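PDB 5JT8: Blo t 1 allergen from Blomia tropicalis, which is a mite allergen of the papain-like cysteine protease family, carries a propeptide of the cathepsin inhibitor type, and probably cleaves proteins once that propeptide is removed. Local coordinates for residues D118-A123 with I284-G289; E159-E164 with R203-N208; Q163-C168 with T197-E202; I298-W303 with G310-V315. One frame throughout, in Å; residues are numbered along the deposited sequence.

How the interactions relate
Interaction 1 opens at 118-123 in the papain-like domain. Its loop closes at 284-289, on a long strand of the sheet. Interactions 2 and 3 nest inside that loop. Both start on helix 162-168 and share Gln163 and Glu164. Interaction 3 closes at 197-202 and interaction 2 directly after it, at 203-208, so one winding segment is bound to one helix. Water 1 belongs to both. Interaction 4, a hairpin closing at 310-315, follows in series after interaction 1. It touches interaction 1, because strands 281-291 and 294-300 are neighbours in the sheet. The centres of interactions 2 and 3 lie about 21 to 25 Å from those of interactions 1 and 4.

Interaction 1: D118-A123 with I284-G289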
loop_
_atom_site.group_PDB
_atom_site.type_symbol
_atom_site.label_atom_id
_atom_site.label_comp_id
_atom_site.label_asym_id
_atom_site.label_seq_id
_atom_site.Cartn_x
_atom_site.Cartn_y
_atom_site.Cartn_z
ATOM N N ASP A 118 -4.217 6.954 -16.249
ATOM C CA ASP A 118 -3.091 7.030 -15.326
ATOM C C ASP A 118 -3.133 8.378 -14.597
ATOM O O ASP A 118 -2.801 9.403 -15.183
ATOM C CB ASP A 118 -1.769 6.851 -16.101
ATOM C CG ASP A 118 -0.558 6.657 -15.194
ATOM O OD1 ASP A 118 -0.666 6.899 -13.978
ATOM O OD2 ASP A 118 0.506 6.260 -15.703
ATOM N N TRP A 119 -3.546 8.390 -13.331
ATOM C CA TRP A 119 -3.571 9.646 -12.581
ATOM C C TRP A 119 -2.190 10.317 -12.505
ATOM O O TRP A 119 -2.107 11.538 -12.364
ATOM C CB TRP A 119 -4.123 9.435 -11.169
ATOM C CG TRP A 119 -5.605 9.443 -11.116
ATOM C CD1 TRP A 119 -6.424 8.389 -10.786
ATOM C CD2 TRP A 119 -6.472 10.550 -11.400
ATOM N NE1 TRP A 119 -7.740 8.778 -10.850
ATOM C CE2 TRP A 119 -7.800 10.096 -11.224
ATOM C CE3 TRP A 119 -6.257 11.876 -11.808
ATOM C CZ2 TRP A 119 -8.908 10.921 -11.420
ATOM C CZ3 TRP A 119 -7.356 12.697 -12.015
ATOM C CH2 TRP A 119 -8.672 12.213 -11.827
ATOM N N ARG A 120 -1.111 9.542 -12.631
ATOM C CA ARG A 120 0.235 10.136 -12.649
ATOM C C ARG A 120 0.429 11.122 -13.806
ATOM O O ARG A 120 1.313 11.983 -13.765
ATOM C CB ARG A 120 1.315 9.062 -12.754
ATOM C CG ARG A 120 1.379 8.066 -11.608
ATOM C CD ARG A 120 2.444 7.002 -11.895
ATOM N NE ARG A 120 2.114 6.235 -13.095
ATOM C CZ ARG A 120 2.814 5.200 -13.550
ATOM N NH1 ARG A 120 3.899 4.795 -12.901
ATOM N NH2 ARG A 120 2.425 4.561 -14.656
ATOM N N GLN A 121 -0.387 10.979 -14.846
ATOM C CA GLN A 121 -0.273 11.837 -16.015
ATOM C C GLN A 121 -1.342 12.907 -16.029
ATOM O O GLN A 121 -1.212 13.891 -16.742
ATOM C CB GLN A 121 -0.347 11.014 -17.309
ATOM C CG GLN A 121 0.981 10.364 -17.670
ATOM C CD GLN A 121 0.855 9.334 -18.765
ATOM O OE1 GLN A 121 0.348 9.620 -19.849
ATOM N NE2 GLN A 121 1.326 8.121 -18.494
ATOM N N LYS A 122 -2.399 12.716 -15.247
ATOM C CA LYS A 122 -3.500 13.676 -15.231
ATOM C C LYS A 122 -3.321 14.706 -14.112
ATOM O O LYS A 122 -4.015 15.727 -14.051
ATOM C CB LYS A 122 -4.843 12.951 -15.068
ATOM C CG LYS A 122 -5.006 11.727 -15.956
ATOM C CD LYS A 122 -6.461 11.480 -16.305
ATOM C CE LYS A 122 -6.955 12.496 -17.334
ATOM N NZ LYS A 122 -8.360 12.235 -17.771
ATOM N N ALA A 123 -2.379 14.426 -13.225
ATOM C CA ALA A 123 -2.213 15.218 -12.029
ATOM C C ALA A 123 -0.795 15.033 -11.549
ATOM O O ALA A 123 -0.139 14.039 -11.885
ATOM C CB ALA A 123 -3.220 14.792 -10.947
ATOM N N ILE A 284 -2.229 1.629 -3.209
ATOM C CA ILE A 284 -3.114 2.509 -3.971
ATOM C C ILE A 284 -3.132 2.146 -5.455
ATOM O O ILE A 284 -2.079 1.941 -6.056
ATOM C CB ILE A 284 -2.666 3.998 -3.819
ATOM C CG1 ILE A 284 -2.744 4.437 -2.344
ATOM C CG2 ILE A 284 -3.478 4.931 -4.706
ATOM C CD1 ILE A 284 -2.003 5.762 -2.076
ATOM N N LEU A 285 -4.324 2.064 -6.041
ATOM C CA LEU A 285 -4.454 2.000 -7.495
ATOM C C LEU A 285 -4.552 3.412 -8.031
ATOM O O LEU A 285 -5.383 4.194 -7.570
ATOM C CB LEU A 285 -5.684 1.194 -7.916
ATOM C CG LEU A 285 -5.748 -0.301 -7.603
ATOM C CD1 LEU A 285 -7.095 -0.879 -8.051
ATOM C CD2 LEU A 285 -4.593 -1.006 -8.308
ATOM N N VAL A 286 -3.702 3.754 -8.990
ATOM C CA VAL A 286 -3.748 5.083 -9.563
ATOM C C VAL A 286 -4.151 5.034 -11.026
ATOM O O VAL A 286 -4.225 6.059 -11.681
ATOM C CB VAL A 286 -2.398 5.815 -9.452
ATOM C CG1 VAL A 286 -2.011 6.032 -7.982
ATOM C CG2 VAL A 286 -1.320 5.078 -10.219
ATOM N N GLY A 287 -4.404 3.835 -11.536
ATOM C CA GLY A 287 -4.848 3.696 -12.909
ATOM C C GLY A 287 -4.693 2.321 -13.524
ATOM O O GLY A 287 -4.476 1.321 -12.836
ATOM N N TRP A 288 -4.794 2.278 -14.843
ATOM C CA TRP A 288 -4.704 1.023 -15.561
ATOM C C TRP A 288 -4.271 1.268 -16.976
ATOM O O TRP A 288 -4.312 2.399 -17.463
ATOM C CB TRP A 288 -6.048 0.307 -15.552
ATOM C CG TRP A 288 -7.080 1.005 -16.392
ATOM C CD1 TRP A 288 -7.304 0.830 -17.724
ATOM C CD2 TRP A 288 -8.017 1.993 -15.955
ATOM N NE1 TRP A 288 -8.332 1.642 -18.147
ATOM C CE2 TRP A 288 -8.794 2.359 -17.078
ATOM C CE3 TRP A 288 -8.294 2.589 -14.721
ATOM C CZ2 TRP A 288 -9.828 3.290 -17.003
ATOM C CZ3 TRP A 288 -9.313 3.520 -14.649
ATOM C CH2 TRP A 288 -10.065 3.863 -15.788
ATOM N N GLY A 289 -3.878 0.189 -17.641
ATOM C CA GLY A 289 -3.427 0.255 -19.004
ATOM C C GLY A 289 -3.361 -1.129 -19.608
ATOM O O GLY A 289 -3.664 -2.120 -18.945
#
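The indole of Trp119 lies obliquely to the carbonyl of Val286, with CD1 3.3 Å from Val286 O. Phe117 meets the same indole edge-to-face, and Trp119 NE1 donates to Ile244 O. The second flat group is the guanidinium of Arg120. The carboxylate of Asp118 sits at its edge, in plane, and Tyr312 makes a cation-pi contact with Arg120. The setting is the sheet of the papain-like fold. Short strand 117-118 pairs antiparallel with strand 281-291, and a helix follows at once. Asp118 and Gly287 form a non-hydrogen-bonded pair, with Asp118 CA 4.5 Å from Gly287 CA. A CB on Gly287 would clash with Asp118 CA, and the backbone angles there also call for glycine. One backbone bond crosses the contact. Trp119 N donates to Val286 O at 2.9 Å, nearly straight at 167°. Apolar contacts beside it are looser: Trp119 CB is 4.4 Å from Val286 CB, and Arg120 CG is 4.3 Å from Val286 CG2. Asp118 is also the N-cap of the short helix 119-122. Its OD1 accepts from Arg120 N, which comes from above the carboxylate plane. Arg120 then folds back and grips the carboxylate side-on with NE and NH2 in a salt bridge, which holds the carboxylate against rotation. NH2 also bonds Tyr314 OH. Arg120 NE is shared between Asp118 OD1 and OD2, and NH2 meets Asp118 OD2 at 2.8 Å.

Interaction 2: E159-E164 with R203-N208; sequences ELSEQE and RNYPYN. Unlike the reference sequence in segment 203-208: Arg203 (reference Glu).
The tight part of this contact is the ring of Tyr205 against the first turn of helix 162-168. Glu164 CA stands over the centre of the ring, 3.8 Å above its plane. Glu164 CB makes an off-centre CH-pi contact, 4.1 Å from the Tyr205 ring centroid. Gln163 CG touches the ring atom CE1 of Tyr205 at 3.4 Å. The Tyr205 hydroxyl is held further along the helix by Asp167. Gln163 bends at chi2 (66°), which brings its amide across to the next residues. There OE1 accepts from Asn208 N at 2.8 Å, with the donor tilted from the amide plane, while NE2 donates to Arg210 O. Tyr207 CD1 lies 3.4 Å from Gln163 OE1. The Tyr207 hydroxyl bonds to Gln131 O and Ser136 OG, in the segment that leads to the oxidised Cys137. Ser161 is the N-cap of this helix, in the mainly helical part of the papain-like fold. Its OG lies anti to the backbone N (chi1 180°) and accepts from Glu164 N. The same OG donates to Tyr205 O. That bond is modelled as very short, so its exact length is doubtful. Water 1 adds a bridge, accepting from Gln163 N and donating to Tyr205 O. The outer side is looser. Pro206 is exposed, its CB directed away from the helix, and it contributes chiefly its carbonyl O, 3.4 Å from Gln163 CG.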
loop_
_atom_site.group_PDB
_atom_site.type_symbol
_atom_site.label_atom_id
_atom_site.label_comp_id
_atom_site.label_asym_id
_atom_site.label_seq_id
_atom_site.Cartn_x
_atom_site.Cartn_y
_atom_site.Cartn_z
ATOM N N GLU A 159 2.060 17.091 1.917
ATOM C CA GLU A 159 2.559 15.859 2.479
ATOM C C GLU A 159 1.956 15.714 3.870
ATOM O O GLU A 159 2.276 16.487 4.777
ATOM C CB GLU A 159 4.081 15.857 2.548
ATOM C CG GLU A 159 4.629 14.547 3.063
ATOM C CD GLU A 159 6.133 14.473 3.009
ATOM O OE1 GLU A 159 6.771 15.479 2.614
ATOM O OE2 GLU A 159 6.674 13.403 3.367
ATOM N N LEU A 160 1.070 14.739 4.019
ATOM C CA LEU A 160 0.384 14.527 5.281
ATOM C C LEU A 160 1.188 13.631 6.218
ATOM O O LEU A 160 2.068 12.878 5.783
ATOM C CB LEU A 160 -0.997 13.933 5.033
ATOM C CG LEU A 160 -1.933 14.795 4.186
ATOM C CD1 LEU A 160 -3.239 14.060 3.911
ATOM C CD2 LEU A 160 -2.205 16.139 4.831
ATOM N N SER A 161 0.871 13.725 7.503
ATOM C CA SER A 161 1.530 12.939 8.544
ATOM C C SER A 161 0.936 11.535 8.712
ATOM O O SER A 161 -0.113 11.373 9.349
ATOM C CB SER A 161 1.443 13.686 9.883
ATOM O OG SER A 161 2.060 12.970 10.932
ATOM N N GLU A 162 1.603 10.528 8.154
ATOM C CA GLU A 162 1.253 9.144 8.446
ATOM C C GLU A 162 1.415 8.826 9.930
ATOM O O GLU A 162 0.670 8.018 10.484
ATOM C CB GLU A 162 2.100 8.168 7.624
ATOM C CG GLU A 162 1.668 8.027 6.172
ATOM C CD GLU A 162 2.184 9.159 5.290
ATOM O OE1 GLU A 162 2.954 10.016 5.790
ATOM O OE2 GLU A 162 1.827 9.185 4.088
ATOM N N GLN A 163 2.392 9.459 10.571
ATOM C CA GLN A 163 2.700 9.162 11.967
ATOM C C GLN A 163 1.513 9.545 12.861
ATOM O O GLN A 163 1.216 8.859 13.844
ATOM C CB GLN A 163 3.977 9.889 12.412
ATOM C CG GLN A 163 4.516 9.497 13.796
ATOM C CD GLN A 163 5.008 8.065 13.859
ATOM O OE1 GLN A 163 5.855 7.650 13.063
ATOM N NE2 GLN A 163 4.471 7.297 14.807
ATOM N N GLU A 164 0.826 10.630 12.515
ATOM C CA GLU A 164 -0.327 11.052 13.296
ATOM C C GLU A 164 -1.428 9.994 13.190
ATOM O O GLU A 164 -2.162 9.760 14.147
ATOM C CB GLU A 164 -0.870 12.414 12.844
ATOM C CG GLU A 164 -2.059 12.869 13.710
ATOM C CD GLU A 164 -2.644 14.209 13.331
ATOM O OE1 GLU A 164 -2.242 14.783 12.291
ATOM O OE2 GLU A 164 -3.535 14.684 14.074
ATOM N N ARG A 203 5.657 17.926 8.281
ATOM C CA ARG A 203 6.536 18.844 9.016
ATOM C C ARG A 203 6.216 18.926 10.501
ATOM O O ARG A 203 7.102 19.092 11.333
ATOM C CB ARG A 203 6.446 20.273 8.467
ATOM C CG ARG A 203 6.928 20.529 7.055
ATOM C CD ARG A 203 6.270 21.814 6.546
ATOM N NE ARG A 203 6.235 22.828 7.607
ATOM C CZ ARG A 203 5.205 23.631 7.867
ATOM N NH1 ARG A 203 4.097 23.563 7.137
ATOM N NH2 ARG A 203 5.290 24.510 8.861
ATOM N N ASN A 204 4.931 18.869 10.816
ATOM C CA ASN A 204 4.472 19.142 12.162
ATOM C C ASN A 204 4.328 17.876 13.003
ATOM O O ASN A 204 4.242 17.946 14.223
ATOM C CB ASN A 204 3.149 19.899 12.103
ATOM C CG ASN A 204 3.325 21.332 11.636
ATOM O OD1 ASN A 204 2.745 21.747 10.636
ATOM N ND2 ASN A 204 4.134 22.090 12.356
ATOM N N TYR A 205 4.306 16.717 12.355
ATOM C CA TYR A 205 4.209 15.454 13.082
ATOM C C TYR A 205 4.978 14.435 12.242
ATOM O O TYR A 205 4.370 13.669 11.491
ATOM C CB TYR A 205 2.729 15.027 13.266
ATOM C CG TYR A 205 2.450 13.972 14.338
ATOM C CD1 TYR A 205 3.376 12.978 14.611
ATOM C CD2 TYR A 205 1.335 14.072 15.181
ATOM C CE1 TYR A 205 3.162 12.043 15.604
ATOM C CE2 TYR A 205 1.097 13.120 16.189
ATOM C CZ TYR A 205 2.020 12.115 16.402
ATOM O OH TYR A 205 1.814 11.172 17.401
ATOM N N PRO A 206 6.315 14.432 12.347
ATOM C CA PRO A 206 7.185 13.646 11.451
ATOM C C PRO A 206 7.152 12.126 11.664
ATOM O O PRO A 206 6.873 11.647 12.765
ATOM C CB PRO A 206 8.594 14.181 11.762
ATOM C CG PRO A 206 8.385 15.429 12.578
ATOM C CD PRO A 206 7.092 15.259 13.287
ATOM N N TYR A 207 7.491 11.381 10.617
ATOM C CA TYR A 207 7.414 9.920 10.635
ATOM C C TYR A 207 8.634 9.266 11.294
ATOM O O TYR A 207 9.784 9.579 10.952
ATOM C CB TYR A 207 7.237 9.398 9.203
ATOM C CG TYR A 207 6.973 7.911 9.111
ATOM C CD1 TYR A 207 5.851 7.340 9.717
ATOM C CD2 TYR A 207 7.831 7.077 8.410
ATOM C CE1 TYR A 207 5.605 5.977 9.633
ATOM C CE2 TYR A 207 7.592 5.713 8.323
ATOM C CZ TYR A 207 6.483 5.169 8.944
ATOM O OH TYR A 207 6.253 3.813 8.860
ATOM N N ASN A 208 8.392 8.348 12.231
ATOM C CA ASN A 208 9.499 7.672 12.927
ATOM C C ASN A 208 9.424 6.148 12.809
ATOM O O ASN A 208 10.172 5.430 13.476
ATOM C CB ASN A 208 9.527 8.065 14.408
ATOM C CG ASN A 208 9.974 9.491 14.628
ATOM O OD1 ASN A 208 11.063 9.871 14.220
ATOM N ND2 ASN A 208 9.135 10.289 15.277
HETATM O O HOH W 1 4.226 11.368 9.762
#

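Interaction 3: Q163-C168 with T197-E202; sequences QELVDC and TGLVEE
Leu199 lays its CD2 methyl along the side chain of Glu164, the two running past each other in opposite directions. CD2 is 3.9 Å from Glu164 CB and 3.5 Å from Glu164 OE1. The same methyl also meets Leu165, the two leucines crossing at about a right angle, with Leu199 CD2 3.7 Å from Leu165 CG. Leu165 also touches Ala190, and Leu199 touches Tyr193 and Met194, so the pair joins helix 162-168 to helix 187-196 and the segment after it. Both helices belong to the mainly helical part of the papain-like fold. The chain leaves helix 187-196 at Thr197, turns at Gly198 with a positive phi of 79°, and runs on beside helix 162-168. The Glu164 side chain is fully extended and carries its carboxylate to this segment. OE1 accepts from Val200 N at 3.0 Å, met nearly along its C-O axis. OE2 is taken by Arg222 in a salt bridge and by Tyr193 OH. This buried carboxylate is therefore gripped at both oxygens, which probably stabilises its charged form. Val200 CG2 rests 3.5 Å from Glu164 OE1. Farther on, the water bound by Gln163 N also donates to Glu202 OE1 at 2.9 Å.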
loop_
_atom_site.group_PDB
_atom_site.type_symbol
_atom_site.label_atom_id
_atom_site.label_comp_id
_atom_site.label_asym_id
_atom_site.label_seq_id
_atom_site.Cartn_x
_atom_site.Cartn_y
_atom_site.Cartn_z
ATOM N N GLN A 163 2.392 9.459 10.571
ATOM C CA GLN A 163 2.700 9.162 11.967
ATOM C C GLN A 163 1.513 9.545 12.861
ATOM O O GLN A 163 1.216 8.859 13.844
ATOM C CB GLN A 163 3.977 9.889 12.412
ATOM C CG GLN A 163 4.516 9.497 13.796
ATOM C CD GLN A 163 5.008 8.065 13.859
ATOM O OE1 GLN A 163 5.855 7.650 13.063
ATOM N NE2 GLN A 163 4.471 7.297 14.807
ATOM N N GLU A 164 0.826 10.630 12.515
ATOM C CA GLU A 164 -0.327 11.052 13.296
ATOM C C GLU A 164 -1.428 9.994 13.190
ATOM O O GLU A 164 -2.162 9.760 14.147
ATOM C CB GLU A 164 -0.870 12.414 12.844
ATOM C CG GLU A 164 -2.059 12.869 13.710
ATOM C CD GLU A 164 -2.644 14.209 13.331
ATOM O OE1 GLU A 164 -2.242 14.783 12.291
ATOM O OE2 GLU A 164 -3.535 14.684 14.074
ATOM N N LEU A 165 -1.549 9.367 12.024
ATOM C CA LEU A 165 -2.499 8.273 11.858
ATOM C C LEU A 165 -2.096 7.086 12.738
ATOM O O LEU A 165 -2.927 6.501 13.445
ATOM C CB LEU A 165 -2.587 7.840 10.396
ATOM C CG LEU A 165 -3.384 8.745 9.457
ATOM C CD1 LEU A 165 -3.270 8.267 8.020
ATOM C CD2 LEU A 165 -4.868 8.852 9.901
ATOM N N VAL A 166 -0.813 6.751 12.703
ATOM C CA VAL A 166 -0.290 5.606 13.433
ATOM C C VAL A 166 -0.574 5.726 14.924
ATOM O O VAL A 166 -0.969 4.755 15.577
ATOM C CB VAL A 166 1.216 5.453 13.186
ATOM C CG1 VAL A 166 1.849 4.500 14.193
ATOM C CG2 VAL A 166 1.466 4.986 11.748
ATOM N N ASP A 167 -0.428 6.934 15.455
ATOM C CA ASP A 167 -0.546 7.121 16.887
ATOM C C ASP A 167 -1.947 7.434 17.359
ATOM O O ASP A 167 -2.341 7.022 18.442
ATOM C CB ASP A 167 0.392 8.225 17.329
ATOM C CG ASP A 167 1.826 7.885 17.044
ATOM O OD1 ASP A 167 2.123 6.684 16.864
ATOM O OD2 ASP A 167 2.648 8.815 16.990
ATOM N N CYS A 168 -2.703 8.160 16.552
ATOM C CA CYS A 168 -3.917 8.743 17.068
ATOM C C CYS A 168 -5.155 7.954 16.665
ATOM O O CYS A 168 -6.251 8.260 17.128
ATOM C CB CYS A 168 -4.013 10.199 16.631
ATOM S SG CYS A 168 -2.579 11.174 17.192
ATOM N N THR A 197 -11.170 14.628 12.519
ATOM C CA THR A 197 -10.067 15.365 13.159
ATOM C C THR A 197 -9.187 16.083 12.134
ATOM O O THR A 197 -8.755 17.206 12.354
ATOM C CB THR A 197 -9.184 14.411 13.987
ATOM O OG1 THR A 197 -9.999 13.722 14.942
ATOM C CG2 THR A 197 -8.053 15.166 14.721
ATOM N N GLY A 198 -8.949 15.426 11.001
ATOM C CA GLY A 198 -8.018 15.911 9.996
ATOM C C GLY A 198 -6.566 15.634 10.350
ATOM O O GLY A 198 -6.240 15.396 11.505
ATOM N N LEU A 199 -5.687 15.661 9.347
ATOM C CA LEU A 199 -4.259 15.424 9.563
ATOM C C LEU A 199 -3.440 16.685 9.352
ATOM O O LEU A 199 -3.715 17.450 8.433
ATOM C CB LEU A 199 -3.736 14.334 8.624
ATOM C CG LEU A 199 -4.233 12.913 8.842
ATOM C CD1 LEU A 199 -3.841 12.036 7.637
ATOM C CD2 LEU A 199 -3.671 12.358 10.144
ATOM N N VAL A 200 -2.435 16.904 10.198
ATOM C CA VAL A 200 -1.489 17.986 9.953
ATOM C C VAL A 200 -0.457 17.480 8.951
ATOM O O VAL A 200 -0.397 16.282 8.656
ATOM C CB VAL A 200 -0.771 18.476 11.235
ATOM C CG1 VAL A 200 -1.769 19.053 12.233
ATOM C CG2 VAL A 200 0.065 17.358 11.852
ATOM N N GLU A 201 0.364 18.386 8.438
ATOM C CA GLU A 201 1.412 17.991 7.503
ATOM C C GLU A 201 2.558 17.275 8.199
ATOM O O GLU A 201 2.779 17.429 9.413
ATOM C CB GLU A 201 1.961 19.205 6.763
ATOM C CG GLU A 201 1.090 19.715 5.627
ATOM C CD GLU A 201 1.491 21.127 5.233
ATOM O OE1 GLU A 201 1.260 22.051 6.049
ATOM O OE2 GLU A 201 2.060 21.304 4.131
ATOM N N GLU A 202 3.280 16.498 7.399
ATOM C CA GLU A 202 4.500 15.818 7.810
ATOM C C GLU A 202 5.446 16.668 8.671
ATOM O O GLU A 202 5.966 16.186 9.679
ATOM C CB GLU A 202 5.236 15.321 6.555
ATOM C CG GLU A 202 6.552 14.642 6.835
ATOM C CD GLU A 202 6.380 13.306 7.524
ATOM O OE1 GLU A 202 5.268 12.752 7.467
ATOM O OE2 GLU A 202 7.359 12.809 8.115
HETATM O O HOH W 1 4.226 11.368 9.762
#

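Interaction 4: I298-W303 with G310-V315; sequences IIRNSW and GGYGYV
Arg300 and Tyr312 are brought together by their torsions. Arg300 CG is anti to the backbone N (chi1 169°) and the chain stays extended to NE. Tyr312 CG is anti to its carbonyl carbon (chi1 -71°), which swings the ring across the neighbouring strand. The two residues form a non-hydrogen-bonded pair of an antiparallel hairpin, strands 294-300 and 312-316, in the sheet of the papain-like fold. Arg300 CB lies 3.5 Å from Tyr312 CE1. At the tips, Arg300 NH1 donates to Tyr312 OH at 3.1 Å, with the hydroxyl near the guanidinium plane. That plane is fixed further by Thr126 O and Arg127 O, which accept from NH1 and NH2. Ile298 lies on the same face of the sheet, its CG1 at the edge of the Tyr314 ring, 3.9 Å from Tyr314 CE1. The opposite face carries Ile299, whose CD1 packs on Val315 CG2 at 3.8 Å. Ile299 and Gly313 are the hydrogen-bonded pair. Ile299 N and Gly313 O are 2.9 Å apart, and the return bond runs from Gly313 N to Ile299 O. Beyond the strand, Asn301 N donates to Gly311 O. Water 2 accepts from Trp303 N and donates to Gly311 O. This end reaches what is probably the active site. Asn301 OD1 bonds to His281 NE2, consistent with the asparagine and histidine of the papain-family catalytic triad. Trp303 stacks on His281 and meets Tyr75 of the propeptide edge-to-face. Asn301 ND2 stands 3.1 Å above the plane of the Trp303 ring, toward its rim.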
loop_
_atom_site.group_PDB
_atom_site.type_symbol
_atom_site.label_atom_id
_atom_site.label_comp_id
_atom_site.label_asym_id
_atom_site.label_seq_id
_atom_site.Cartn_x
_atom_site.Cartn_y
_atom_site.Cartn_z
ATOM N N ILE A 298 -2.140 -0.133 -12.287
ATOM C CA ILE A 298 -0.988 0.633 -11.800
ATOM C C ILE A 298 -1.083 0.825 -10.288
ATOM O O ILE A 298 -2.023 1.449 -9.774
ATOM C CB ILE A 298 -0.867 1.998 -12.475
ATOM C CG1 ILE A 298 -0.976 1.856 -14.004
ATOM C CG2 ILE A 298 0.443 2.664 -12.064
ATOM C CD1 ILE A 298 -1.128 3.188 -14.747
ATOM N N ILE A 299 -0.105 0.271 -9.580
ATOM C CA ILE A 299 -0.107 0.259 -8.121
ATOM C C ILE A 299 0.911 1.217 -7.538
ATOM O O ILE A 299 2.107 1.129 -7.828
ATOM C CB ILE A 299 0.164 -1.163 -7.595
ATOM C CG1 ILE A 299 -1.068 -2.039 -7.836
ATOM C CG2 ILE A 299 0.509 -1.149 -6.106
ATOM C CD1 ILE A 299 -0.901 -3.464 -7.353
ATOM N N ARG A 300 0.437 2.150 -6.722
ATOM C CA ARG A 300 1.351 2.994 -5.953
ATOM C C ARG A 300 1.639 2.358 -4.601
ATOM O O ARG A 300 0.732 2.204 -3.764
ATOM C CB ARG A 300 0.777 4.391 -5.747
ATOM C CG ARG A 300 1.555 5.228 -4.748
ATOM C CD ARG A 300 0.896 6.573 -4.563
ATOM N NE ARG A 300 1.497 7.338 -3.472
ATOM C CZ ARG A 300 2.333 8.357 -3.644
ATOM N NH1 ARG A 300 2.688 8.741 -4.866
ATOM N NH2 ARG A 300 2.817 8.991 -2.593
ATOM N N ASN A 301 2.902 1.998 -4.392
ATOM C CA ASN A 301 3.318 1.293 -3.184
ATOM C C ASN A 301 4.047 2.270 -2.254
ATOM O O ASN A 301 4.363 3.387 -2.659
ATOM C CB ASN A 301 4.204 0.098 -3.556
ATOM C CG ASN A 301 4.294 -0.954 -2.455
ATOM O OD1 ASN A 301 3.851 -0.741 -1.329
ATOM N ND2 ASN A 301 4.884 -2.096 -2.785
ATOM N N SER A 302 4.295 1.854 -1.014
ATOM C CA SER A 302 4.959 2.699 -0.024
ATOM C C SER A 302 6.266 2.074 0.472
ATOM O O SER A 302 6.555 2.065 1.675
ATOM C CB SER A 302 4.022 2.965 1.157
ATOM O OG SER A 302 3.532 1.746 1.711
ATOM N N TRP A 303 7.058 1.554 -0.465
ATOM C CA TRP A 303 8.312 0.881 -0.123
ATOM C C TRP A 303 9.527 1.557 -0.765
ATOM O O TRP A 303 10.539 0.907 -1.028
ATOM C CB TRP A 303 8.263 -0.588 -0.547
ATOM C CG TRP A 303 7.260 -1.433 0.219
ATOM C CD1 TRP A 303 6.626 -1.108 1.377
ATOM C CD2 TRP A 303 6.810 -2.747 -0.132
ATOM N NE1 TRP A 303 5.810 -2.134 1.773
ATOM C CE2 TRP A 303 5.895 -3.151 0.858
ATOM C CE3 TRP A 303 7.084 -3.617 -1.195
ATOM C CZ2 TRP A 303 5.251 -4.392 0.826
ATOM C CZ3 TRP A 303 6.438 -4.854 -1.233
ATOM C CH2 TRP A 303 5.535 -5.227 -0.226
ATOM N N GLY A 310 10.322 2.770 -10.001
ATOM C CA GLY A 310 10.229 4.027 -9.278
ATOM C C GLY A 310 9.167 4.031 -8.183
ATOM O O GLY A 310 8.614 5.082 -7.848
ATOM N N GLY A 311 8.878 2.865 -7.612
ATOM C CA GLY A 311 7.958 2.783 -6.484
ATOM C C GLY A 311 6.562 2.364 -6.909
ATOM O O GLY A 311 5.668 2.164 -6.069
ATOM N N TYR A 312 6.382 2.241 -8.223
ATOM C CA TYR A 312 5.114 1.827 -8.822
ATOM C C TYR A 312 5.236 0.413 -9.390
ATOM O O TYR A 312 6.290 0.026 -9.883
ATOM C CB TYR A 312 4.685 2.819 -9.920
ATOM C CG TYR A 312 4.245 4.169 -9.375
ATOM C CD1 TYR A 312 2.933 4.379 -8.974
ATOM C CD2 TYR A 312 5.145 5.219 -9.239
ATOM C CE1 TYR A 312 2.523 5.598 -8.468
ATOM C CE2 TYR A 312 4.741 6.446 -8.736
ATOM C CZ TYR A 312 3.427 6.617 -8.339
ATOM O OH TYR A 312 3.000 7.823 -7.834
ATOM N N GLY A 313 4.157 -0.359 -9.320
ATOM C CA GLY A 313 4.184 -1.717 -9.825
ATOM C C GLY A 313 3.042 -1.987 -10.774
ATOM O O GLY A 313 2.037 -1.276 -10.754
ATOM N N TYR A 314 3.189 -3.021 -11.599
ATOM C CA TYR A 314 2.162 -3.354 -12.561
ATOM C C TYR A 314 1.689 -4.790 -12.377
ATOM O O TYR A 314 2.479 -5.731 -12.477
ATOM C CB TYR A 314 2.674 -3.114 -13.982
ATOM C CG TYR A 314 3.179 -1.696 -14.189
ATOM C CD1 TYR A 314 2.292 -0.647 -14.391
ATOM C CD2 TYR A 314 4.541 -1.403 -14.149
ATOM C CE1 TYR A 314 2.740 0.645 -14.571
ATOM C CE2 TYR A 314 5.003 -0.109 -14.331
ATOM C CZ TYR A 314 4.092 0.911 -14.547
ATOM O OH TYR A 314 4.533 2.200 -14.725
ATOM N N VAL A 315 0.400 -4.953 -12.088
ATOM C CA VAL A 315 -0.170 -6.286 -11.929
ATOM C C VAL A 315 -1.307 -6.512 -12.911
ATOM O O VAL A 315 -2.179 -5.665 -13.059
ATOM C CB VAL A 315 -0.718 -6.530 -10.485
ATOM C CG1 VAL A 315 -1.380 -7.920 -10.386
ATOM C CG2 VAL A 315 0.380 -6.407 -9.468
HETATM O O HOH W 2 7.077 1.762 -3.181
#